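Local coordinates for protein nuclear RNA export factor 2 (Drosophila melanogaster, PDB 6MRK) that acts with Piwi and Nxt1 in cotranscriptional transposon silencing in the ovary and may take part in mRNA export from the nucleus, at residues Glu20-Glu25 and His33-Tyr38; Thr106-Ser111 and Ala129-Asp134; Met117-Lys122 and Val162-Ala167; Val152-Ser157 and Leu185-Pro190. All blocks are in the same frame, centred on the assembly; numbering follows the deposited sequence.

In the fold
All four contacts lie in the NTF2-like domain of the protein. Interactions 2 and 4 are adjacent, with centres about 9 Å apart. They meet where strand 123-135 pairs with strand 152-166, and Leu132 packs on Phe156 there. Interaction 3 is at the far end of the same sheet, about 26 Å from interaction 2 and 28 Å from interaction 4, centre to centre. It shares strand 104-119 with interaction 2 and strand 152-166 with interaction 4. Interaction 1 joins helix 12-27 to the segment after it. It touches interaction 2, where Leu23 packs on His107 and Phe109, and Arg24 on Phe109. Interactions 3 and 4 also border a second protein chain.

Interaction 1 of 4, residues Glu20-Glu25 and His33-Tyr38; sequences ENYLRE and HNLYKY
Two tyrosines form the aromatic part of this contact. Tyr22 has CG anti to the backbone N (chi1 177°), and its ring reaches across to Tyr38. CD2 of Tyr22 lies over one face of the Tyr38 ring, toward the rim, with Tyr38 CE2 at 3.5 Å. The planes are 59° apart, so this is an oblique pair. CG of Lys37 lies over the rim of the opposite face of Tyr38. The apolar part centres on Leu35. Its CD2 methyl touches CG of Glu25 at 3.8 Å and CE2 of Tyr22 at 4.1 Å. The Leu35 and Glu25 side chains run alongside each other, tips pointing opposite ways. The carboxylate of extended Glu25 packs on Asn34, with OE2 3.4 Å from CB. The polar part is loose: Glu25 OE1 is 4.3 Å from Lys37 NZ, opposite charges beyond a salt bridge. The hydroxyl of Tyr22 hydrogen-bonds to OH of Tyr39. The contact thus packs helix 12-27 against the segment that follows it. Tyr22 also meets Phe160 edge-to-face, and Tyr38 bonds through its backbone to Ile180 on strand 176-188. Leu23, on the far side of the helix, packs on strand 104-119.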
loop_
_atom_site.group_PDB
_atom_site.type_symbol
_atom_site.label_atom_id
_atom_site.label_comp_id
_atom_site.label_asym_id
_atom_site.label_seq_id
_atom_site.Cartn_x
_atom_site.Cartn_y
_atom_site.Cartn_z
ATOM N N GLU A 20 9.226 -7.706 9.692
ATOM C CA GLU A 20 8.916 -8.393 10.966
ATOM C C GLU A 20 9.631 -7.716 12.143
ATOM O O GLU A 20 9.205 -7.972 13.262
ATOM C CB GLU A 20 9.217 -9.890 10.848
ATOM C CG GLU A 20 8.318 -10.593 9.835
ATOM C CD GLU A 20 8.626 -12.053 9.530
ATOM O OE1 GLU A 20 8.137 -12.544 8.482
ATOM O OE2 GLU A 20 9.346 -12.695 10.331
ATOM N N ASN A 21 10.632 -6.865 11.942
ATOM C CA ASN A 21 11.202 -6.065 13.062
ATOM C C ASN A 21 10.401 -4.766 13.205
ATOM O O ASN A 21 9.971 -4.442 14.328
ATOM C CB ASN A 21 12.699 -5.784 12.892
ATOM C CG ASN A 21 13.562 -6.974 13.260
ATOM O OD1 ASN A 21 13.217 -7.755 14.143
ATOM N ND2 ASN A 21 14.678 -7.142 12.579
ATOM N N TYR A 22 10.214 -4.047 12.102
ATOM C CA TYR A 22 9.399 -2.808 12.020
ATOM C C TYR A 22 7.991 -3.021 12.599
ATOM O O TYR A 22 7.543 -2.183 13.368
ATOM C CB TYR A 22 9.241 -2.346 10.570
ATOM C CG TYR A 22 8.360 -1.137 10.496
ATOM C CD1 TYR A 22 6.985 -1.267 10.594
ATOM C CD2 TYR A 22 8.903 0.133 10.481
ATOM C CE1 TYR A 22 6.156 -0.158 10.616
ATOM C CE2 TYR A 22 8.091 1.256 10.498
ATOM C CZ TYR A 22 6.708 1.114 10.566
ATOM O OH TYR A 22 5.871 2.201 10.568
ATOM N N LEU A 23 7.279 -4.071 12.180
ATOM C CA LEU A 23 5.920 -4.403 12.687
ATOM C C LEU A 23 5.984 -4.649 14.194
ATOM O O LEU A 23 5.170 -4.067 14.919
ATOM C CB LEU A 23 5.378 -5.631 11.950
ATOM C CG LEU A 23 4.424 -5.344 10.793
ATOM C CD1 LEU A 23 4.725 -4.031 10.116
ATOM C CD2 LEU A 23 4.459 -6.452 9.768
ATOM N N ARG A 24 6.918 -5.476 14.666
ATOM C CA ARG A 24 7.025 -5.771 16.114
ATOM C C ARG A 24 7.249 -4.473 16.889
ATOM O O ARG A 24 6.735 -4.380 17.998
ATOM C CB ARG A 24 8.133 -6.780 16.397
ATOM C CG ARG A 24 7.648 -8.222 16.373
ATOM C CD ARG A 24 8.812 -9.196 16.255
ATOM N NE ARG A 24 8.441 -10.583 15.953
ATOM C CZ ARG A 24 8.888 -11.305 14.917
ATOM N NH1 ARG A 24 9.730 -10.790 14.034
ATOM N NH2 ARG A 24 8.492 -12.559 14.772
ATOM N N GLU A 25 7.978 -3.509 16.336
ATOM C CA GLU A 25 8.355 -2.277 17.071
ATOM C C GLU A 25 7.257 -1.217 16.981
ATOM O O GLU A 25 7.300 -0.282 17.796
ATOM C CB GLU A 25 9.657 -1.723 16.517
ATOM C CG GLU A 25 10.271 -0.656 17.395
ATOM C CD GLU A 25 11.766 -0.486 17.149
ATOM O OE1 GLU A 25 12.319 -1.211 16.273
ATOM O OE2 GLU A 25 12.378 0.365 17.826
ATOM N N HIS A 33 7.848 5.723 19.228
ATOM C CA HIS A 33 8.674 6.898 18.837
ATOM C C HIS A 33 10.003 6.442 18.207
ATOM O O HIS A 33 10.594 7.226 17.432
ATOM C CB HIS A 33 8.928 7.815 20.047
ATOM C CG HIS A 33 9.675 7.200 21.193
ATOM N ND1 HIS A 33 9.070 6.353 22.102
ATOM C CD2 HIS A 33 10.954 7.327 21.604
ATOM C CE1 HIS A 33 9.942 5.969 23.009
ATOM N NE2 HIS A 33 11.109 6.556 22.727
ATOM N N ASN A 34 10.468 5.231 18.537
ATOM C CA ASN A 34 11.798 4.710 18.133
ATOM C C ASN A 34 11.797 4.307 16.660
ATOM O O ASN A 34 12.833 3.803 16.196
ATOM C CB ASN A 34 12.235 3.532 19.005
ATOM C CG ASN A 34 12.695 3.980 20.372
ATOM O OD1 ASN A 34 13.443 4.949 20.487
ATOM N ND2 ASN A 34 12.221 3.302 21.408
ATOM N N LEU A 35 10.690 4.516 15.952
ATOM C CA LEU A 35 10.629 4.297 14.487
ATOM C C LEU A 35 11.093 5.568 13.784
ATOM O O LEU A 35 11.062 5.581 12.553
ATOM C CB LEU A 35 9.201 3.941 14.067
ATOM C CG LEU A 35 8.583 2.740 14.779
ATOM C CD1 LEU A 35 7.095 2.653 14.491
ATOM C CD2 LEU A 35 9.277 1.457 14.372
ATOM N N TYR A 36 11.494 6.590 14.539
ATOM C CA TYR A 36 11.960 7.882 13.973
ATOM C C TYR A 36 13.124 7.587 13.019
ATOM O O TYR A 36 13.285 8.332 12.039
ATOM C CB TYR A 36 12.312 8.893 15.078
ATOM C CG TYR A 36 12.750 10.245 14.562
ATOM C CD1 TYR A 36 11.850 11.122 13.967
ATOM C CD2 TYR A 36 14.081 10.632 14.628
ATOM C CE1 TYR A 36 12.260 12.346 13.462
ATOM C CE2 TYR A 36 14.506 11.856 14.138
ATOM C CZ TYR A 36 13.593 12.709 13.548
ATOM O OH TYR A 36 14.017 13.913 13.076
ATOM N N LYS A 37 13.867 6.500 13.270
ATOM C CA LYS A 37 15.124 6.162 12.550
ATOM C C LYS A 37 14.849 5.782 11.100
ATOM O O LYS A 37 15.749 5.961 10.306
ATOM C CB LYS A 37 15.881 5.016 13.222
ATOM C CG LYS A 37 15.076 3.745 13.430
ATOM C CD LYS A 37 15.904 2.530 13.783
ATOM C CE LYS A 37 15.137 1.544 14.638
ATOM N NZ LYS A 37 16.055 0.714 15.446
ATOM N N TYR A 38 13.684 5.245 10.757
ATOM C CA TYR A 38 13.431 4.739 9.379
ATOM C C TYR A 38 13.063 5.882 8.443
ATOM O O TYR A 38 13.175 5.720 7.228
ATOM C CB TYR A 38 12.257 3.767 9.287
ATOM C CG TYR A 38 12.414 2.488 10.058
ATOM C CD1 TYR A 38 13.185 1.444 9.583
ATOM C CD2 TYR A 38 11.782 2.326 11.273
ATOM C CE1 TYR A 38 13.324 0.271 10.310
ATOM C CE2 TYR A 38 11.910 1.164 12.010
ATOM C CZ TYR A 38 12.670 0.131 11.519
ATOM O OH TYR A 38 12.772 -0.995 12.268
#

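Interaction 2 of 4, residues Thr106-Ser111 and Ala129-Asp134; sequences THDFHS and AGLLRD
Strand 104-119 pairs with strand 123-135 in an antiparallel hairpin, and here the ladder gives way to a local turn. The closely joined part lies around Leu131. Asp108 N donates to Leu131 O at 2.8 Å, in the carbonyl plane and nearly straight (167°). CD2 of Leu131 lies against CB of Asp108 at 3.6 Å. Beyond Asp108 the chain bends, and Ser111 takes over. Its OG sits between the backbone N and the carbonyl carbon (chi1 81°). There it accepts from Leu131 N at 2.9 Å and donates to Asp108 O at 2.7 Å, which also accepts from Ser111 N. On the face with His107 and Leu132, both buried, these lie side by side, CD2 to CD2 4.0 Å, and the His107 ring meets Phe156. The other face is looser and nearer solvent. Thr106 and Arg133 form a hydrogen-bonded pair, with Arg133 N to Thr106 O at 2.9 Å. Their side chains run the same way and meet most closely as CG2 of Thr106 and NH2 of Arg133, at 3.8 Å. Arg133 NE makes a salt bridge to Glu135. Ser111 OG thus takes the N-H of Leu131 in a bent bond (131°), apparently in place of a strand carbonyl.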
loop_
_atom_site.group_PDB
_atom_site.type_symbol
_atom_site.label_atom_id
_atom_site.label_comp_id
_atom_site.label_asym_id
_atom_site.label_seq_id
_atom_site.Cartn_x
_atom_site.Cartn_y
_atom_site.Cartn_z
ATOM N N THR A 106 -1.327 -5.714 18.158
ATOM C CA THR A 106 -0.544 -6.970 18.094
ATOM C C THR A 106 -0.845 -7.562 16.709
ATOM O O THR A 106 -2.009 -7.887 16.458
ATOM C CB THR A 106 -0.947 -7.912 19.240
ATOM O OG1 THR A 106 -0.526 -7.319 20.471
ATOM C CG2 THR A 106 -0.348 -9.292 19.155
ATOM N N HIS A 107 0.142 -7.649 15.822
ATOM C CA HIS A 107 -0.025 -8.288 14.494
ATOM C C HIS A 107 -0.068 -9.809 14.668
ATOM O O HIS A 107 0.685 -10.333 15.497
ATOM C CB HIS A 107 1.102 -7.870 13.542
ATOM C CG HIS A 107 1.269 -6.402 13.391
ATOM N ND1 HIS A 107 1.867 -5.637 14.364
ATOM C CD2 HIS A 107 0.964 -5.571 12.369
ATOM C CE1 HIS A 107 1.908 -4.382 13.964
ATOM N NE2 HIS A 107 1.363 -4.309 12.732
ATOM N N ASP A 108 -0.879 -10.492 13.865
ATOM C CA ASP A 108 -0.882 -11.976 13.770
ATOM C C ASP A 108 0.107 -12.370 12.665
ATOM O O ASP A 108 -0.281 -12.415 11.499
ATOM C CB ASP A 108 -2.310 -12.494 13.568
ATOM C CG ASP A 108 -2.423 -13.991 13.298
ATOM O OD1 ASP A 108 -1.382 -14.672 13.260
ATOM O OD2 ASP A 108 -3.556 -14.466 13.094
ATOM N N PHE A 109 1.354 -12.660 13.012
ATOM C CA PHE A 109 2.449 -12.838 12.025
ATOM C C PHE A 109 2.199 -14.043 11.132
ATOM O O PHE A 109 2.692 -14.048 10.009
ATOM C CB PHE A 109 3.800 -12.955 12.726
ATOM C CG PHE A 109 4.322 -11.599 13.114
ATOM C CD1 PHE A 109 3.976 -11.015 14.322
ATOM C CD2 PHE A 109 5.066 -10.866 12.211
ATOM C CE1 PHE A 109 4.415 -9.740 14.633
ATOM C CE2 PHE A 109 5.505 -9.592 12.529
ATOM C CZ PHE A 109 5.171 -9.029 13.730
ATOM N N HIS A 110 1.463 -15.030 11.626
ATOM C CA HIS A 110 1.053 -16.229 10.846
ATOM C C HIS A 110 0.137 -15.830 9.682
ATOM O O HIS A 110 0.011 -16.617 8.735
ATOM C CB HIS A 110 0.333 -17.238 11.747
ATOM C CG HIS A 110 1.243 -18.055 12.602
ATOM N ND1 HIS A 110 0.819 -19.227 13.215
ATOM C CD2 HIS A 110 2.538 -17.884 12.954
ATOM C CE1 HIS A 110 1.816 -19.742 13.905
ATOM N NE2 HIS A 110 2.883 -18.933 13.766
ATOM N N SER A 111 -0.514 -14.669 9.762
ATOM C CA SER A 111 -1.612 -14.287 8.840
ATOM C C SER A 111 -1.052 -13.502 7.657
ATOM O O SER A 111 -1.825 -13.224 6.726
ATOM C CB SER A 111 -2.677 -13.508 9.567
ATOM O OG SER A 111 -2.317 -12.144 9.727
ATOM N N ALA A 129 0.001 -7.900 3.678
ATOM C CA ALA A 129 -1.440 -7.988 3.991
ATOM C C ALA A 129 -1.575 -8.939 5.178
ATOM O O ALA A 129 -0.985 -10.047 5.141
ATOM C CB ALA A 129 -2.203 -8.478 2.781
ATOM N N GLY A 130 -2.277 -8.531 6.220
ATOM C CA GLY A 130 -2.386 -9.398 7.404
ATOM C C GLY A 130 -3.577 -9.068 8.275
ATOM O O GLY A 130 -4.523 -8.398 7.794
ATOM N N LEU A 131 -3.514 -9.549 9.512
ATOM C CA LEU A 131 -4.562 -9.357 10.527
ATOM C C LEU A 131 -3.855 -8.884 11.790
ATOM O O LEU A 131 -2.779 -9.433 12.121
ATOM C CB LEU A 131 -5.300 -10.682 10.729
ATOM C CG LEU A 131 -6.287 -10.702 11.895
ATOM C CD1 LEU A 131 -7.644 -11.236 11.460
ATOM C CD2 LEU A 131 -5.742 -11.507 13.070
ATOM N N LEU A 132 -4.409 -7.858 12.427
ATOM C CA LEU A 132 -3.909 -7.382 13.733
ATOM C C LEU A 132 -5.082 -7.206 14.688
ATOM O O LEU A 132 -6.253 -7.129 14.241
ATOM C CB LEU A 132 -3.101 -6.090 13.575
ATOM C CG LEU A 132 -3.751 -4.924 12.827
ATOM C CD1 LEU A 132 -4.763 -4.183 13.687
ATOM C CD2 LEU A 132 -2.676 -3.948 12.357
ATOM N N ARG A 133 -4.756 -7.215 15.973
ATOM C CA ARG A 133 -5.736 -6.943 17.040
ATOM C C ARG A 133 -5.482 -5.514 17.512
ATOM O O ARG A 133 -4.339 -5.205 17.880
ATOM C CB ARG A 133 -5.651 -7.984 18.156
ATOM C CG ARG A 133 -6.363 -7.536 19.421
ATOM C CD ARG A 133 -6.333 -8.550 20.545
ATOM N NE ARG A 133 -4.993 -9.038 20.851
ATOM C CZ ARG A 133 -4.581 -10.304 20.739
ATOM N NH1 ARG A 133 -5.406 -11.260 20.339
ATOM N NH2 ARG A 133 -3.335 -10.615 21.060
ATOM N N ASP A 134 -6.508 -4.672 17.424
ATOM C CA ASP A 134 -6.545 -3.343 18.086
ATOM C C ASP A 134 -6.861 -3.564 19.573
ATOM O O ASP A 134 -7.848 -4.265 19.907
ATOM C CB ASP A 134 -7.514 -2.385 17.384
ATOM C CG ASP A 134 -7.571 -0.982 17.978
ATOM O OD1 ASP A 134 -7.312 -0.839 19.191
ATOM O OD2 ASP A 134 -7.897 -0.042 17.229
#

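Interaction 3 of 4, residues Met117-Lys122 and Val162-Ala167; sequences MHYNGK and VTFDEA
The turn of the hairpin formed by strands 104-119 and 123-135 meets the end of strand 152-166 here. Lys122 O accepts from Phe164 N at 2.6 Å, and the bond is nearly straight (166°). The donor stands above the carbonyl plane. The same oxygen receives a CA-H...O contact from CA of Thr163 at 3.2 Å. Phe164 has CG anti to its carbonyl carbon (chi1 -63°), which directs the side chain toward the turn. Asn120 O and Gly121 O lie at the edge of its ring, near the ring plane. Asn120 O is 3.4 Å from CD2 of Phe164, and Gly121 O is 3.3 Å from CB of Phe164. In the curved sheet of this NTF2-like domain, Lys122 leads into strand 123-135 and extends its ladder with strand 152-166. Tyr119, ending strand 104-119, reaches Phe164 from the next strand but one. Its side chain crosses that of Phe164 at about a right angle, with CE1 of Tyr119 3.8 Å from CE2 of Phe164. The ring planes are 70° apart, an oblique pair. Arg176 makes a cation-pi contact to Phe164 and a weak hydrogen bond to Tyr119 OH. Met117, His118, Lys122 and Thr163 pack on the second protein chain.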
loop_
_atom_site.group_PDB
_atom_site.type_symbol
_atom_site.label_atom_id
_atom_site.label_comp_id
_atom_site.label_asym_id
_atom_site.label_seq_id
_atom_site.Cartn_x
_atom_site.Cartn_y
_atom_site.Cartn_z
ATOM N N MET A 117 8.053 -6.170 -4.609
ATOM C CA MET A 117 7.674 -5.812 -5.996
ATOM C C MET A 117 8.867 -5.214 -6.740
ATOM O O MET A 117 8.868 -5.328 -7.970
ATOM C CB MET A 117 6.517 -4.813 -6.006
ATOM C CG MET A 117 5.316 -5.273 -5.185
ATOM S SD MET A 117 4.314 -6.618 -5.902
ATOM C CE MET A 117 4.178 -6.102 -7.615
ATOM N N HIS A 118 9.808 -4.573 -6.041
ATOM C CA HIS A 118 11.095 -4.085 -6.603
ATOM C C HIS A 118 12.199 -4.371 -5.603
ATOM O O HIS A 118 11.920 -4.421 -4.401
ATOM C CB HIS A 118 11.049 -2.603 -6.939
ATOM C CG HIS A 118 9.944 -2.293 -7.884
ATOM N ND1 HIS A 118 9.218 -1.112 -7.825
ATOM C CD2 HIS A 118 9.395 -3.028 -8.872
ATOM C CE1 HIS A 118 8.288 -1.125 -8.760
ATOM N NE2 HIS A 118 8.382 -2.293 -9.422
ATOM N N TYR A 119 13.406 -4.587 -6.095
ATOM C CA TYR A 119 14.576 -4.772 -5.219
ATOM C C TYR A 119 15.849 -4.561 -6.018
ATOM O O TYR A 119 16.044 -5.273 -6.986
ATOM C CB TYR A 119 14.543 -6.156 -4.590
ATOM C CG TYR A 119 15.724 -6.438 -3.707
ATOM C CD1 TYR A 119 15.732 -6.067 -2.380
ATOM C CD2 TYR A 119 16.838 -7.084 -4.205
ATOM C CE1 TYR A 119 16.811 -6.354 -1.560
ATOM C CE2 TYR A 119 17.930 -7.373 -3.409
ATOM C CZ TYR A 119 17.916 -7.012 -2.077
ATOM O OH TYR A 119 18.998 -7.311 -1.303
ATOM N N ASN A 120 16.673 -3.610 -5.592
ATOM C CA ASN A 120 18.021 -3.388 -6.163
ATOM C C ASN A 120 18.928 -2.765 -5.081
ATOM O O ASN A 120 18.649 -2.937 -3.880
ATOM C CB ASN A 120 17.913 -2.670 -7.525
ATOM C CG ASN A 120 17.254 -1.302 -7.531
ATOM O OD1 ASN A 120 17.452 -0.482 -6.644
ATOM N ND2 ASN A 120 16.499 -1.016 -8.578
ATOM N N GLY A 121 20.021 -2.122 -5.496
ATOM C CA GLY A 121 20.997 -1.446 -4.622
ATOM C C GLY A 121 20.454 -0.133 -4.091
ATOM O O GLY A 121 20.809 0.217 -2.967
ATOM N N LYS A 122 19.642 0.577 -4.875
ATOM C CA LYS A 122 18.918 1.797 -4.430
ATOM C C LYS A 122 17.872 1.445 -3.353
ATOM O O LYS A 122 17.785 2.210 -2.387
ATOM C CB LYS A 122 18.244 2.495 -5.615
ATOM C CG LYS A 122 19.175 3.186 -6.600
ATOM C CD LYS A 122 18.699 3.075 -8.044
ATOM C CE LYS A 122 17.314 3.655 -8.279
ATOM N NZ LYS A 122 16.651 3.059 -9.469
ATOM N N VAL A 162 11.081 1.968 0.069
ATOM C CA VAL A 162 12.243 2.163 0.975
ATOM C C VAL A 162 13.503 2.301 0.126
ATOM O O VAL A 162 13.556 1.720 -0.940
ATOM C CB VAL A 162 12.352 1.012 1.994
ATOM C CG1 VAL A 162 10.988 0.590 2.510
ATOM C CG2 VAL A 162 13.104 -0.190 1.437
ATOM N N THR A 163 14.473 3.068 0.593
ATOM C CA THR A 163 15.771 3.235 -0.094
ATOM C C THR A 163 16.855 2.666 0.801
ATOM O O THR A 163 16.664 2.619 2.045
ATOM C CB THR A 163 16.107 4.694 -0.379
ATOM O OG1 THR A 163 15.891 5.365 0.863
ATOM C CG2 THR A 163 15.272 5.299 -1.484
ATOM N N PHE A 164 17.940 2.261 0.158
ATOM C CA PHE A 164 19.144 1.664 0.770
ATOM C C PHE A 164 20.277 2.689 0.653
ATOM O O PHE A 164 20.552 3.184 -0.455
ATOM C CB PHE A 164 19.422 0.337 0.065
ATOM C CG PHE A 164 18.354 -0.722 0.193
ATOM C CD1 PHE A 164 17.453 -0.715 1.245
ATOM C CD2 PHE A 164 18.290 -1.772 -0.704
ATOM C CE1 PHE A 164 16.504 -1.714 1.379
ATOM C CE2 PHE A 164 17.332 -2.764 -0.569
ATOM C CZ PHE A 164 16.444 -2.738 0.471
ATOM N N ASP A 165 20.867 3.054 1.786
ATOM C CA ASP A 165 21.962 4.053 1.893
ATOM C C ASP A 165 23.126 3.409 2.640
ATOM O O ASP A 165 22.852 2.711 3.639
ATOM C CB ASP A 165 21.563 5.269 2.725
ATOM C CG ASP A 165 20.161 5.788 2.476
ATOM O OD1 ASP A 165 19.431 5.157 1.697
ATOM O OD2 ASP A 165 19.807 6.819 3.081
ATOM N N GLU A 166 24.371 3.670 2.229
ATOM C CA GLU A 166 25.548 3.078 2.925
ATOM C C GLU A 166 25.612 3.729 4.321
ATOM O O GLU A 166 25.703 4.974 4.423
ATOM C CB GLU A 166 26.842 3.144 2.090
ATOM C CG GLU A 166 27.523 1.776 1.900
ATOM C CD GLU A 166 26.788 0.736 1.035
ATOM O OE1 GLU A 166 26.879 0.823 -0.221
ATOM O OE2 GLU A 166 26.114 -0.175 1.605
ATOM N N ALA A 167 25.431 2.912 5.359
ATOM C CA ALA A 167 25.596 3.314 6.768
ATOM C C ALA A 167 27.078 3.628 6.945
ATOM O O ALA A 167 27.925 2.899 6.359
ATOM C CB ALA A 167 25.135 2.220 7.697
#

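Interaction 4 of 4, residues Val152-Ser157 and Leu185-Pro190; sequences VLLGFS and LHITNP
Strands 152-166 and 176-188 form an antiparallel hairpin in the curved sheet of the NTF2-like domain, and this contact is its open end. The N-to-C directions of 152-157 and 185-188 are 141° apart, a clearly twisted antiparallel pair. On one face Leu154, Phe156 and Ile187 lie together. Leu154 crosses Ile187 obliquely, with CD2 of Leu154 4.0 Å from CG2 of Ile187. Phe156 stands opposite Ile187 in a non-hydrogen-bonded pair. Its CG sits between the backbone N and the carbonyl carbon (chi1 83°), so the ring leads away from Ile187, toward strand 123-135. Tyr69 of helix 59-70 packs on Leu154 and Ile187. The other face carries Ser157 and His186, which meet CB to CB at 3.7 Å. They form a hydrogen-bonded pair, with His186 N to Ser157 O at 2.8 Å. Next along, Gly155 pairs with Thr188. Gly155 has no side chain, and Thr188 CG2 lies over its backbone, 3.6 Å from Gly155 C. Two bonds hold this pair: Thr188 N to Gly155 O at 3.0 Å and Gly155 N to Thr188 O. Both donors stand above the carbonyl planes. This side faces the second protein chain, where Asn189 O accepts a hydrogen bond from a polar side chain of that chain. The Pro190 ring closes the end of the ladder, its CG 3.6 Å from Leu153 O and its CD 3.6 Å from Gly155 N.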
loop_
_atom_site.group_PDB
_atom_site.type_symbol
_atom_site.label_atom_id
_atom_site.label_comp_id
_atom_site.label_asym_id
_atom_site.label_seq_id
_atom_site.Cartn_x
_atom_site.Cartn_y
_atom_site.Cartn_z
ATOM N N VAL A 152 -10.254 -5.662 19.363
ATOM C CA VAL A 152 -10.856 -5.583 17.991
ATOM C C VAL A 152 -9.870 -6.140 16.960
ATOM O O VAL A 152 -8.806 -5.523 16.762
ATOM C CB VAL A 152 -11.290 -4.154 17.600
ATOM C CG1 VAL A 152 -12.183 -4.127 16.361
ATOM C CG2 VAL A 152 -11.989 -3.445 18.741
ATOM N N LEU A 153 -10.241 -7.228 16.284
ATOM C CA LEU A 153 -9.498 -7.727 15.104
ATOM C C LEU A 153 -9.753 -6.811 13.909
ATOM O O LEU A 153 -10.902 -6.516 13.607
ATOM C CB LEU A 153 -9.961 -9.139 14.766
ATOM C CG LEU A 153 -9.758 -10.175 15.864
ATOM C CD1 LEU A 153 -9.734 -11.569 15.251
ATOM C CD2 LEU A 153 -8.482 -9.914 16.661
ATOM N N LEU A 154 -8.698 -6.410 13.222
ATOM C CA LEU A 154 -8.836 -5.622 11.981
ATOM C C LEU A 154 -8.062 -6.303 10.867
ATOM O O LEU A 154 -7.065 -6.990 11.174
ATOM C CB LEU A 154 -8.314 -4.216 12.246
ATOM C CG LEU A 154 -9.187 -3.419 13.204
ATOM C CD1 LEU A 154 -8.390 -2.290 13.827
ATOM C CD2 LEU A 154 -10.438 -2.910 12.487
ATOM N N GLY A 155 -8.534 -6.121 9.632
ATOM C CA GLY A 155 -7.722 -6.356 8.428
ATOM C C GLY A 155 -6.806 -5.172 8.227
ATOM O O GLY A 155 -7.128 -4.096 8.742
ATOM N N PHE A 156 -5.673 -5.362 7.565
ATOM C CA PHE A 156 -4.754 -4.244 7.256
ATOM C C PHE A 156 -3.828 -4.620 6.110
ATOM O O PHE A 156 -3.584 -5.793 5.849
ATOM C CB PHE A 156 -3.961 -3.839 8.495
ATOM C CG PHE A 156 -2.745 -4.682 8.753
ATOM C CD1 PHE A 156 -2.838 -5.825 9.513
ATOM C CD2 PHE A 156 -1.513 -4.315 8.248
ATOM C CE1 PHE A 156 -1.715 -6.592 9.773
ATOM C CE2 PHE A 156 -0.393 -5.088 8.498
ATOM C CZ PHE A 156 -0.498 -6.228 9.258
ATOM N N SER A 157 -3.384 -3.579 5.432
ATOM C CA SER A 157 -2.318 -3.578 4.417
ATOM C C SER A 157 -1.278 -2.591 4.932
ATOM O O SER A 157 -1.692 -1.568 5.521
ATOM C CB SER A 157 -2.837 -3.160 3.060
ATOM O OG SER A 157 -3.637 -4.172 2.462
ATOM N N LEU A 185 -0.537 2.909 5.656
ATOM C CA LEU A 185 -1.312 1.915 6.425
ATOM C C LEU A 185 -2.741 1.908 5.891
ATOM O O LEU A 185 -3.291 2.989 5.679
ATOM C CB LEU A 185 -1.298 2.282 7.905
ATOM C CG LEU A 185 -2.118 1.347 8.783
ATOM C CD1 LEU A 185 -1.480 -0.027 8.847
ATOM C CD2 LEU A 185 -2.271 1.944 10.170
ATOM N N HIS A 186 -3.313 0.724 5.696
ATOM C CA HIS A 186 -4.733 0.549 5.301
ATOM C C HIS A 186 -5.441 -0.281 6.376
ATOM O O HIS A 186 -4.937 -1.366 6.718
ATOM C CB HIS A 186 -4.804 -0.084 3.914
ATOM C CG HIS A 186 -6.200 -0.218 3.425
ATOM N ND1 HIS A 186 -6.954 0.876 3.088
ATOM C CD2 HIS A 186 -7.003 -1.298 3.271
ATOM C CE1 HIS A 186 -8.145 0.487 2.696
ATOM N NE2 HIS A 186 -8.204 -0.851 2.804
ATOM N N ILE A 187 -6.547 0.227 6.907
ATOM C CA ILE A 187 -7.410 -0.502 7.880
ATOM C C ILE A 187 -8.698 -0.943 7.190
ATOM O O ILE A 187 -9.299 -0.164 6.420
ATOM C CB ILE A 187 -7.692 0.358 9.108
ATOM C CG1 ILE A 187 -6.380 0.709 9.800
ATOM C CG2 ILE A 187 -8.655 -0.341 10.046
ATOM C CD1 ILE A 187 -5.760 -0.456 10.550
ATOM N N THR A 188 -9.084 -2.182 7.450
ATOM C CA THR A 188 -10.241 -2.826 6.788
ATOM C C THR A 188 -10.752 -3.982 7.637
ATOM O O THR A 188 -10.166 -4.310 8.718
ATOM C CB THR A 188 -9.914 -3.349 5.382
ATOM O OG1 THR A 188 -11.037 -4.037 4.830
ATOM C CG2 THR A 188 -8.757 -4.318 5.347
ATOM N N ASN A 189 -11.833 -4.558 7.134
ATOM C CA ASN A 189 -12.519 -5.713 7.737
ATOM C C ASN A 189 -11.576 -6.902 7.679
ATOM O O ASN A 189 -10.930 -7.141 6.659
ATOM C CB ASN A 189 -13.817 -6.030 7.003
ATOM C CG ASN A 189 -14.835 -4.925 7.146
ATOM O OD1 ASN A 189 -14.896 -4.044 6.294
ATOM N ND2 ASN A 189 -15.601 -4.943 8.225
ATOM N N PRO A 190 -11.480 -7.681 8.776
ATOM C CA PRO A 190 -10.922 -9.027 8.687
ATOM C C PRO A 190 -11.836 -9.938 7.854
ATOM O O PRO A 190 -13.056 -9.815 7.924
ATOM C CB PRO A 190 -10.840 -9.488 10.144
ATOM C CG PRO A 190 -11.878 -8.644 10.858
ATOM C CD PRO A 190 -11.890 -7.313 10.140
#